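Local atomic coordinates of LYND (PDB entry 4V1T), a protein that probably uses ATP to cyclise cysteine side chains of a precursor peptide into thiazoline rings, as a YcaO-type cyclodehydratase. Residues E326-P334 against N536-Q544. Numbering follows the deposited sequence.
With ADP (adenosine-5'-diphosphate), chain L.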
loop_
_atom_site.group_PDB
_atom_site.type_symbol
_atom_site.label_atom_id
_atom_site.label_comp_id
_atom_site.label_asym_id
_atom_site.label_seq_id
_atom_site.Cartn_x
_atom_site.Cartn_y
_atom_site.Cartn_z
ATOM N N GLU B 326 11.513 -32.213 -19.899
ATOM C CA GLU B 326 12.879 -31.958 -19.457
ATOM C C GLU B 326 13.009 -32.362 -17.988
ATOM O O GLU B 326 12.043 -32.273 -17.237
ATOM C CB GLU B 326 13.227 -30.484 -19.641
ATOM C CG GLU B 326 13.314 -30.038 -21.093
ATOM C CD GLU B 326 13.563 -28.546 -21.235
ATOM O OE1 GLU B 326 13.381 -27.799 -20.238
ATOM O OE2 GLU B 326 13.942 -28.120 -22.350
ATOM N N PRO B 327 14.194 -32.829 -17.574
ATOM C CA PRO B 327 14.345 -33.210 -16.163
ATOM C C PRO B 327 14.276 -32.016 -15.213
ATOM O O PRO B 327 14.328 -30.872 -15.666
ATOM C CB PRO B 327 15.725 -33.868 -16.124
ATOM C CG PRO B 327 16.448 -33.309 -17.298
ATOM C CD PRO B 327 15.415 -33.094 -18.353
ATOM N N LEU B 328 14.175 -32.289 -13.912
ATOM C CA LEU B 328 14.004 -31.234 -12.904
ATOM C C LEU B 328 15.326 -30.771 -12.287
ATOM O O LEU B 328 16.034 -31.556 -11.652
ATOM C CB LEU B 328 13.083 -31.725 -11.792
ATOM C CG LEU B 328 11.924 -30.810 -11.418
ATOM C CD1 LEU B 328 10.942 -30.675 -12.575
ATOM C CD2 LEU B 328 11.220 -31.370 -10.192
ATOM N N LYS B 329 15.638 -29.489 -12.464
ATOM C CA LYS B 329 16.836 -28.888 -11.882
ATOM C C LYS B 329 16.592 -28.458 -10.438
ATOM O O LYS B 329 16.086 -27.357 -10.194
ATOM C CB LYS B 329 17.274 -27.666 -12.691
ATOM C CG LYS B 329 17.693 -27.951 -14.122
ATOM C CD LYS B 329 18.113 -26.656 -14.803
ATOM C CE LYS B 329 18.539 -26.882 -16.245
ATOM N NZ LYS B 329 18.906 -25.595 -16.905
ATOM N N LEU B 330 16.945 -29.322 -9.489
ATOM C CA LEU B 330 16.864 -28.971 -8.072
ATOM C C LEU B 330 18.249 -28.626 -7.534
ATOM O O LEU B 330 19.247 -29.194 -7.956
ATOM C CB LEU B 330 16.240 -30.100 -7.257
ATOM C CG LEU B 330 14.761 -30.442 -7.504
ATOM C CD1 LEU B 330 14.141 -31.028 -6.239
ATOM C CD2 LEU B 330 13.943 -29.242 -7.978
ATOM N N GLU B 331 18.293 -27.685 -6.599
ATOM C CA GLU B 331 19.550 -27.161 -6.094
ATOM C C GLU B 331 19.368 -26.574 -4.700
ATOM O O GLU B 331 18.247 -26.355 -4.257
ATOM C CB GLU B 331 20.091 -26.091 -7.046
ATOM C CG GLU B 331 19.090 -24.988 -7.361
ATOM C CD GLU B 331 19.609 -24.013 -8.398
ATOM O OE1 GLU B 331 19.493 -24.310 -9.607
ATOM O OE2 GLU B 331 20.136 -22.951 -8.008
ATOM N N SER B 332 20.485 -26.305 -4.035
ATOM C CA SER B 332 20.496 -25.794 -2.672
ATOM C C SER B 332 19.815 -24.432 -2.541
ATOM O O SER B 332 20.181 -23.466 -3.213
ATOM C CB SER B 332 21.943 -25.686 -2.174
ATOM O OG SER B 332 22.012 -24.967 -0.958
ATOM N N ARG B 333 18.824 -24.371 -1.657
ATOM C CA ARG B 333 18.139 -23.122 -1.328
ATOM C C ARG B 333 18.260 -22.859 0.170
ATOM O O ARG B 333 17.509 -23.418 0.964
ATOM C CB ARG B 333 16.668 -23.189 -1.745
ATOM C CG ARG B 333 16.445 -23.345 -3.243
ATOM C CD ARG B 333 16.917 -22.137 -4.026
ATOM N NE ARG B 333 16.665 -22.278 -5.459
ATOM C CZ ARG B 333 17.146 -21.460 -6.388
ATOM N NH1 ARG B 333 17.913 -20.435 -6.047
ATOM N NH2 ARG B 333 16.861 -21.672 -7.664
ATOM N N PRO B 334 19.237 -22.027 0.569
ATOM C CA PRO B 334 19.410 -21.728 1.994
ATOM C C PRO B 334 18.239 -20.942 2.593
ATOM O O PRO B 334 17.809 -19.938 2.027
ATOM C CB PRO B 334 20.700 -20.891 2.028
ATOM C CG PRO B 334 21.424 -21.243 0.772
ATOM C CD PRO B 334 20.345 -21.490 -0.243
ATOM N N ASN B 536 8.674 -19.278 -3.589
ATOM C CA ASN B 536 9.628 -18.415 -4.253
ATOM C C ASN B 536 10.606 -19.215 -5.099
ATOM O O ASN B 536 11.225 -18.679 -6.016
ATOM C CB ASN B 536 10.370 -17.563 -3.223
ATOM C CG ASN B 536 9.438 -16.632 -2.468
ATOM O OD1 ASN B 536 9.133 -15.534 -2.930
ATOM N ND2 ASN B 536 8.977 -17.073 -1.303
ATOM N N THR B 537 10.739 -20.499 -4.776
ATOM C CA THR B 537 11.551 -21.420 -5.550
ATOM C C THR B 537 10.774 -22.718 -5.744
ATOM O O THR B 537 9.786 -22.955 -5.060
ATOM C CB THR B 537 12.880 -21.736 -4.852
ATOM O OG1 THR B 537 12.640 -22.627 -3.758
ATOM C CG2 THR B 537 13.550 -20.469 -4.328
ATOM N N LEU B 538 11.235 -23.558 -6.663
ATOM C CA LEU B 538 10.618 -24.856 -6.896
ATOM C C LEU B 538 10.675 -25.714 -5.649
ATOM O O LEU B 538 9.693 -26.339 -5.277
ATOM C CB LEU B 538 11.311 -25.603 -8.047
ATOM C CG LEU B 538 10.837 -25.329 -9.471
ATOM C CD1 LEU B 538 11.714 -26.096 -10.450
ATOM C CD2 LEU B 538 9.367 -25.694 -9.652
ATOM N N GLU B 539 11.840 -25.750 -5.011
ATOM C CA GLU B 539 12.040 -26.649 -3.871
ATOM C C GLU B 539 11.229 -26.177 -2.671
ATOM O O GLU B 539 10.854 -26.972 -1.815
ATOM C CB GLU B 539 13.526 -26.800 -3.518
ATOM C CG GLU B 539 14.419 -25.620 -3.857
ATOM C CD GLU B 539 14.842 -25.579 -5.317
ATOM O OE1 GLU B 539 15.320 -26.605 -5.827
ATOM O OE2 GLU B 539 14.685 -24.513 -5.953
ATOM N N GLU B 540 10.959 -24.878 -2.619
ATOM C CA GLU B 540 10.118 -24.304 -1.574
ATOM C C GLU B 540 8.685 -24.762 -1.764
ATOM O O GLU B 540 8.000 -25.147 -0.813
ATOM C CB GLU B 540 10.188 -22.778 -1.630
ATOM C CG GLU B 540 9.997 -22.075 -0.301
ATOM C CD GLU B 540 10.156 -20.564 -0.430
ATOM O OE1 GLU B 540 11.311 -20.084 -0.436
ATOM O OE2 GLU B 540 9.125 -19.862 -0.554
ATOM N N ALA B 541 8.231 -24.716 -3.006
ATOM C CA ALA B 541 6.876 -25.115 -3.339
ATOM C C ALA B 541 6.674 -26.623 -3.159
ATOM O O ALA B 541 5.620 -27.063 -2.692
ATOM C CB ALA B 541 6.551 -24.697 -4.763
ATOM N N ILE B 542 7.679 -27.406 -3.539
ATOM C CA ILE B 542 7.624 -28.854 -3.383
ATOM C C ILE B 542 7.528 -29.249 -1.912
ATOM O O ILE B 542 6.751 -30.124 -1.559
ATOM C CB ILE B 542 8.855 -29.529 -4.016
ATOM C CG1 ILE B 542 8.794 -29.398 -5.538
ATOM C CG2 ILE B 542 8.920 -31.008 -3.630
ATOM C CD1 ILE B 542 10.062 -29.838 -6.245
ATOM N N LEU B 543 8.340 -28.611 -1.071
ATOM C CA LEU B 543 8.339 -28.893 0.357
ATOM C C LEU B 543 6.953 -28.661 0.959
ATOM O O LEU B 543 6.426 -29.502 1.682
ATOM C CB LEU B 543 9.359 -28.015 1.084
ATOM C CG LEU B 543 9.480 -28.235 2.596
ATOM C CD1 LEU B 543 9.824 -29.680 2.919
ATOM C CD2 LEU B 543 10.524 -27.301 3.184
ATOM N N GLN B 544 6.372 -27.509 0.659
ATOM C CA GLN B 544 5.057 -27.184 1.170
ATOM C C GLN B 544 4.014 -28.165 0.646
ATOM O O GLN B 544 3.147 -28.609 1.393
ATOM C CB GLN B 544 4.673 -25.749 0.799
ATOM C CG GLN B 544 3.364 -25.276 1.411
ATOM C CD GLN B 544 3.413 -25.229 2.923
ATOM O OE1 GLN B 544 4.210 -24.488 3.506
ATOM N NE2 GLN B 544 2.561 -26.032 3.573
HETATM P PB ADP L . -2.691 -23.642 2.908
HETATM O O1B ADP L . -2.332 -24.730 1.928
HETATM O O2B ADP L . -3.100 -24.152 4.259
HETATM O O3B ADP L . -3.620 -22.623 2.322
HETATM P PA ADP L . -0.979 -21.344 3.402
HETATM O O1A ADP L . 0.132 -21.207 4.411
HETATM O O2A ADP L . -2.275 -20.588 3.628
HETATM O O3A ADP L . -1.263 -22.920 3.157
HETATM O "O5'" ADP L . -0.392 -20.914 1.979
HETATM C "C5'" ADP L . -1.240 -20.714 0.866
HETATM C "C4'" ADP L . -0.390 -20.800 -0.392
HETATM O "O4'" ADP L . 0.490 -19.681 -0.472
HETATM C "C3'" ADP L . 0.498 -22.031 -0.386
HETATM O "O3'" ADP L . 0.583 -22.521 -1.718
HETATM C "C2'" ADP L . 1.861 -21.551 0.052
HETATM O "O2'" ADP L . 2.925 -22.268 -0.580
HETATM C "C1'" ADP L . 1.853 -20.104 -0.399
HETATM N N9 ADP L . 2.628 -19.251 0.532
HETATM C C8 ADP L . 2.336 -18.995 1.825
HETATM N N7 ADP L . 3.258 -18.160 2.364
HETATM C C5 ADP L . 4.151 -17.873 1.406
HETATM C C6 ADP L . 5.375 -17.053 1.310
HETATM N N6 ADP L . 5.803 -16.372 2.397
HETATM N N1 ADP L . 6.028 -17.018 0.129
HETATM C C2 ADP L . 5.592 -17.701 -0.946
HETATM N N3 ADP L . 4.481 -18.468 -0.927
HETATM C C4 ADP L . 3.736 -18.595 0.197
#
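Arg-333 reaches from the irregular segment 326-334 to Glu-539 in the first turn of helix 538-561. Its CB lies 3.9 Å from CG of Glu-539. Its CG lies above the carboxylate plane of Glu-539, 3.4 Å from OE2. CD then comes against the Thr-537 methyl, with CD 3.8 Å from CG2. A bend about CB-CG (chi2 -65°) turns CD toward this methyl, which lies over one face of the guanidinium. At NE the charge is met: NE donates to Glu-539 OE2 at 3.0 Å, nearly straight at 166°, in a salt bridge. OE2 lies close to the guanidinium plane, yet NE approaches it from above the carboxylate plane. The two planes stand 57° apart. Beyond, NH2 lies 3.5 Å from OE2 of Glu-331, which sits above the guanidinium, so this second pairing is one of charge alone.

The other oxygen, Glu-539 OE1, accepts a hydrogen bond from the backbone N of Glu-331 at 3.3 Å, again from above the carboxylate plane. One carboxylate thus grips both a side chain and the main chain of the loop. With an alanine here, the Arg-333 NE and the Glu-331 amide would probably lose these acceptors, and the loop would be held less firmly to the helix.

Leu-330 CD1 packs on Ile-542 CD1 at 4.2 Å, and Leu-328 touches the same methyl less closely. Thr-537 is the N-cap, its OG1 accepting from Glu-540 N at 3.0 Å. The helix start also borders the nucleotide site, where Asn-536 ND2 makes a weak bond to N1 of ADP.

Asp-696 ties down the backbone of Arg-333, and Leu-330 meets Tyr-698 of helix 697-710. On the sheet side, Leu-538 rests on strand 728-733 and Ile-542 on strand 716-719.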